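Local structure of LRR receptor-like serine/threonine-protein kinase RGI3 (Arabidopsis thaliana, 5HZ0) at residues V427-S430 with E431-L434; L138-G141 with G142-N145. The protein perceives RGF peptide hormones, which maintain the root stem cell niche, through its extracellular leucine-rich repeats and relays their signal as a receptor kinase. The protein carries 5 engineered substitutions. All coordinates share one frame; numbering follows the deposited sequence.

Interaction 1. Residues V427-S430 with E431-L434; sequences VDIS and ENRL
Asn432 reaches back across the turn to the carbonyl of Ile429, and its side chain can be followed atom by atom. Asn432 CB lies 3.9 Å from Ile429 O, and the first torsion (chi1 -77°) sets CG beside the residue's own backbone N, which turns the amide back toward the end of strand 426-428. From there Asn432 ND2 donates to Ile429 O at 2.9 Å with an N-H...O angle of 159°. The acceptor lies close to the amide plane of Asn432, yet the donor stands well above the carbonyl plane of Ile429. On the other branch, OD1 accepts from the backbone N of Leu410 in the preceding coil, so both ends of this buried amide are engaged.

Beside the amide, Leu434 brings CD1 to within 3.4 Å of CG2 of Ile429; the two side chains cross at about a right angle. At the start of the turn Asp428 forms an Asx turn, its OD1 accepting from Ser430 N at 3.1 Å. Asp428 OD1 also receives Ser430 OG at 2.7 Å, on its syn lone pair, while OD2 forms a salt bridge with Arg404.

An inward asparagine whose amide bonds a loop carbonyl of its own repeat and a backbone N-H of the one before, followed by a leucine turned into the core, is the hallmark of the LxxLxLxxNxL consensus in a leucine-rich-repeat solenoid.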
ATOM      1  N   VAL A 427       2.741  -8.782  17.030  1.00  4.20           N
ATOM      2  CA  VAL A 427       3.723  -8.228  17.944  1.00 16.15           C
ATOM      3  C   VAL A 427       5.157  -8.707  17.576  1.00 13.04           C
ATOM      4  O   VAL A 427       5.455  -9.908  17.550  1.00 12.42           O
ATOM      5  CB  VAL A 427       3.322  -8.583  19.399  1.00 20.18           C
ATOM      6  CG1 VAL A 427       3.137 -10.038  19.506  1.00 28.43           C
ATOM      7  CG2 VAL A 427       4.349  -8.117  20.373  1.00 19.29           C
ATOM      8  N   ASP A 428       6.028  -7.754  17.263  1.00  9.25           N
ATOM      9  CA  ASP A 428       7.421  -8.044  16.987  1.00  6.53           C
ATOM     10  C   ASP A 428       8.284  -7.252  17.971  1.00  4.55           C
ATOM     11  O   ASP A 428       8.373  -6.017  17.875  1.00  5.95           O
ATOM     12  CB  ASP A 428       7.743  -7.636  15.540  1.00  9.80           C
ATOM     13  CG  ASP A 428       9.103  -8.109  15.095  1.00 13.38           C
ATOM     14  OD1 ASP A 428       9.816  -8.678  15.947  1.00 13.69           O
ATOM     15  OD2 ASP A 428       9.462  -7.907  13.907  1.00 16.18           O
ATOM     16  N   ILE A 429       8.859  -7.965  18.944  1.00  3.86           N
ATOM     17  CA  ILE A 429       9.887  -7.461  19.882  1.00  8.62           C
ATOM     18  C   ILE A 429      11.330  -7.999  19.661  1.00 11.35           C
ATOM     19  O   ILE A 429      12.221  -7.863  20.519  1.00 11.30           O
ATOM     20  CB  ILE A 429       9.391  -7.439  21.365  1.00 11.66           C
ATOM     21  CG1 ILE A 429       7.936  -6.944  21.430  1.00 13.40           C
ATOM     22  CG2 ILE A 429      10.334  -6.588  22.255  1.00 43.92           C
ATOM     23  CD1 ILE A 429       7.203  -7.447  22.696  1.00 23.05           C
ATOM     24  N   SER A 430      11.546  -8.668  18.533  1.00  7.61           N
ATOM     25  CA  SER A 430      12.818  -9.339  18.310  1.00  5.25           C
ATOM     26  C   SER A 430      13.991  -8.358  18.327  1.00 10.92           C
ATOM     27  O   SER A 430      13.801  -7.147  18.187  1.00  2.31           O
ATOM     28  CB  SER A 430      12.800 -10.107  16.990  1.00  6.16           C
ATOM     29  OG  SER A 430      12.444  -9.259  15.926  1.00  3.42           O
ATOM     30  N   GLU A 431      15.189  -8.887  18.570  1.00  2.48           N
ATOM     31  CA  GLU A 431      16.423  -8.099  18.556  1.00  2.26           C
ATOM     32  C   GLU A 431      16.419  -6.964  19.565  1.00  5.61           C
ATOM     33  O   GLU A 431      16.482  -5.786  19.214  1.00  5.90           O
ATOM     34  CB  GLU A 431      16.729  -7.574  17.153  1.00  2.01           C
ATOM     35  CG  GLU A 431      17.047  -8.661  16.140  1.00 13.17           C
ATOM     36  CD  GLU A 431      17.578  -8.085  14.847  1.00 24.73           C
ATOM     37  OE1 GLU A 431      18.713  -8.423  14.448  1.00 36.96           O
ATOM     38  OE2 GLU A 431      16.857  -7.284  14.223  1.00 25.85           O
ATOM     39  N   ASN A 432      16.368  -7.355  20.829  1.00  2.46           N
ATOM     40  CA  ASN A 432      16.489  -6.438  21.937  1.00  2.51           C
ATOM     41  C   ASN A 432      17.244  -7.186  23.035  1.00  6.04           C
ATOM     42  O   ASN A 432      17.861  -8.199  22.761  1.00 11.07           O
ATOM     43  CB  ASN A 432      15.102  -5.949  22.410  1.00  2.61           C
ATOM     44  CG  ASN A 432      14.497  -4.881  21.484  1.00  7.22           C
ATOM     45  OD1 ASN A 432      14.834  -3.704  21.572  1.00  2.21           O
ATOM     46  ND2 ASN A 432      13.599  -5.299  20.601  1.00  2.36           N
ATOM     47  N   ARG A 433      17.272  -6.622  24.237  1.00  9.24           N
ATOM     48  CA  ARG A 433      17.878  -7.210  25.438  1.00  3.16           C
ATOM     49  C   ARG A 433      16.916  -7.802  26.470  1.00  3.50           C
ATOM     50  O   ARG A 433      17.242  -7.809  27.669  1.00  5.05           O
ATOM     51  CB  ARG A 433      18.816  -6.227  26.110  1.00 20.41           C
ATOM     52  CG  ARG A 433      19.608  -5.443  25.124  1.00 19.14           C
ATOM     53  CD  ARG A 433      20.748  -6.236  24.544  1.00 21.97           C
ATOM     54  NE  ARG A 433      21.881  -5.330  24.386  1.00 33.42           N
ATOM     55  CZ  ARG A 433      22.131  -4.634  23.283  1.00 34.86           C
ATOM     56  NH1 ARG A 433      21.337  -4.768  22.224  1.00 35.50           N
ATOM     57  NH2 ARG A 433      23.178  -3.816  23.236  1.00 30.88           N
ATOM     58  N   LEU A 434      15.680  -8.081  26.076  1.00  5.89           N
ATOM     59  CA  LEU A 434      14.669  -8.570  27.023  1.00  9.63           C
ATOM     60  C   LEU A 434      15.121  -9.761  27.850  1.00 13.19           C
ATOM     61  O   LEU A 434      15.819 -10.642  27.358  1.00 18.99           O
ATOM     62  CB  LEU A 434      13.419  -9.004  26.278  1.00  3.89           C
ATOM     63  CG  LEU A 434      12.795  -7.976  25.354  1.00 10.10           C
ATOM     64  CD1 LEU A 434      11.521  -8.554  24.796  1.00  6.16           C
ATOM     65  CD2 LEU A 434      12.547  -6.690  26.124  1.00  4.80           C
TER

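Interaction 2. Residues L138-G141 with G142-N145; sequences LRAG and GNKN
Ala140 O receives ND2 of Asn143, and this side-chain-to-backbone hydrogen bond spans the turn that leaves strand 137-139. Asn143 ND2 is modelled 2.5 Å from Ala140 O, a very short separation whose exact value is doubtful at this resolution; the N-H...O angle is 145°. CB of Asn143 already points back toward 138-141, and with CG next to its own backbone N (chi1 -65°) the amide comes up to the carbonyl, Asn143 CG lying 3.6 Å from Ala140 O. Its other amide atom, OD1, takes a weak hydrogen bond from the backbone N of Leu121 in the preceding coil. This is the asparagine position of the leucine-rich-repeat consensus, where one buried amide ties its own loop to that of the neighbouring repeat.

Between donor and acceptor the chain runs through Gly141 and Gly142, and the turn is made with a positive phi of 61° at Gly142. Arg139, Ala140, Gly141 and Gly142 belong to the motif that recognises the small peptide. In the complex Gly141 N and Arg139 NE each hydrogen-bond to a modified side chain of the bound peptide, and the Arg139 guanidinium makes a cation-pi contact with Phe117 from the same recognition surface.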
ATOM      1  N   LEU A 138     -14.422  20.316 -19.956  1.00 13.85           N
ATOM      2  CA  LEU A 138     -13.995  19.304 -20.897  1.00 11.93           C
ATOM      3  C   LEU A 138     -13.382  18.196 -20.073  1.00 18.47           C
ATOM      4  O   LEU A 138     -12.379  18.405 -19.397  1.00 13.04           O
ATOM      5  CB  LEU A 138     -12.984  19.861 -21.914  1.00 25.63           C
ATOM      6  CG  LEU A 138     -11.897  18.941 -22.529  1.00 15.12           C
ATOM      7  CD1 LEU A 138     -12.449  17.730 -23.270  1.00 17.09           C
ATOM      8  CD2 LEU A 138     -11.008  19.736 -23.438  1.00 15.06           C
ATOM      9  N   ARG A 139     -14.005  17.023 -20.094  1.00 19.49           N
ATOM     10  CA  ARG A 139     -13.422  15.869 -19.436  1.00 15.53           C
ATOM     11  C   ARG A 139     -13.370  14.715 -20.410  1.00 17.58           C
ATOM     12  O   ARG A 139     -14.412  14.145 -20.767  1.00 13.58           O
ATOM     13  CB  ARG A 139     -14.271  15.484 -18.238  1.00 12.79           C
ATOM     14  CG  ARG A 139     -14.599  16.647 -17.314  1.00 12.94           C
ATOM     15  CD  ARG A 139     -15.536  16.206 -16.217  1.00 11.05           C
ATOM     16  NE  ARG A 139     -14.981  15.062 -15.511  1.00 17.40           N
ATOM     17  CZ  ARG A 139     -15.694  14.214 -14.783  1.00 19.82           C
ATOM     18  NH1 ARG A 139     -15.095  13.188 -14.199  1.00 25.18           N
ATOM     19  NH2 ARG A 139     -17.000  14.379 -14.650  1.00 11.50           N
ATOM     20  N   ALA A 140     -12.144  14.437 -20.863  1.00 12.55           N
ATOM     21  CA  ALA A 140     -11.779  13.335 -21.782  1.00 13.23           C
ATOM     22  C   ALA A 140     -10.984  12.160 -21.188  1.00 16.40           C
ATOM     23  O   ALA A 140     -10.501  11.311 -21.932  1.00 16.49           O
ATOM     24  CB  ALA A 140     -11.094  13.876 -23.016  1.00 13.46           C
ATOM     25  N   GLY A 141     -10.772  12.159 -19.876  1.00 15.21           N
ATOM     26  CA  GLY A 141      -9.966  11.140 -19.221  1.00 11.75           C
ATOM     27  C   GLY A 141     -10.486   9.719 -19.333  1.00 12.48           C
ATOM     28  O   GLY A 141     -11.592   9.477 -19.797  1.00 13.29           O
ATOM     29  N   GLY A 142      -9.678   8.753 -18.918  1.00 20.56           N
ATOM     30  CA  GLY A 142     -10.051   7.357 -19.092  1.00 12.93           C
ATOM     31  C   GLY A 142     -10.246   6.953 -20.550  1.00 19.70           C
ATOM     32  O   GLY A 142     -11.166   6.188 -20.875  1.00 14.78           O
ATOM     33  N   ASN A 143      -9.416   7.524 -21.428  1.00 21.31           N
ATOM     34  CA  ASN A 143      -9.172   6.989 -22.768  1.00 14.67           C
ATOM     35  C   ASN A 143      -7.676   6.688 -22.859  1.00 23.95           C
ATOM     36  O   ASN A 143      -6.868   7.612 -22.955  1.00 20.75           O
ATOM     37  CB  ASN A 143      -9.534   8.013 -23.840  1.00 15.10           C
ATOM     38  CG  ASN A 143     -11.016   8.328 -23.875  1.00 20.61           C
ATOM     39  OD1 ASN A 143     -11.802   7.548 -24.390  1.00 18.33           O
ATOM     40  ND2 ASN A 143     -11.403   9.485 -23.331  1.00 15.16           N
ATOM     41  N   LYS A 144      -7.301   5.409 -22.867  1.00 25.91           N
ATOM     42  CA  LYS A 144      -5.886   5.055 -22.717  1.00 18.29           C
ATOM     43  C   LYS A 144      -5.028   5.527 -23.883  1.00 17.19           C
ATOM     44  O   LYS A 144      -3.878   5.917 -23.692  1.00 15.86           O
ATOM     45  CB  LYS A 144      -5.679   3.555 -22.459  1.00 18.83           C
ATOM     46  CG  LYS A 144      -4.278   3.246 -21.925  1.00 24.92           C
ATOM     47  CD  LYS A 144      -4.094   1.782 -21.538  1.00 33.21           C
ATOM     48  CE  LYS A 144      -4.315   0.862 -22.730  1.00 41.40           C
ATOM     49  NZ  LYS A 144      -3.976  -0.574 -22.455  1.00 44.08           N
ATOM     50  N   ASN A 145      -5.595   5.509 -25.084  1.00 14.95           N
ATOM     51  CA  ASN A 145      -4.848   5.914 -26.267  1.00 15.19           C
ATOM     52  C   ASN A 145      -5.025   7.334 -26.762  1.00 27.86           C
ATOM     53  O   ASN A 145      -4.532   7.665 -27.837  1.00 25.24           O
ATOM     54  CB  ASN A 145      -5.051   4.914 -27.390  1.00 23.28           C
ATOM     55  CG  ASN A 145      -4.478   3.577 -27.041  1.00 20.87           C
ATOM     56  OD1 ASN A 145      -3.314   3.486 -26.643  1.00 15.58           O
ATOM     57  ND2 ASN A 145      -5.297   2.538 -27.122  1.00 17.03           N
TER

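In the fold
Interactions 1 and 2 are two instances of one repeat design: in each, an asparagine amide reaches back three residues to a backbone carbonyl just beyond a short strand. They belong to distant turns of the same solenoid, on opposite sides of the chain's centre, with their centres 51 Å apart and nearest atoms about 39 Å apart, so they do not touch. What differs is their relation to the hormone. Interaction 2 lies at the peptide site, with 138-141 supplying donors to the ligand. Interaction 1 comes later in the chain and touches the recognition surface through Arg404, which belongs to another peptide-recognition motif in the adjoining repeat.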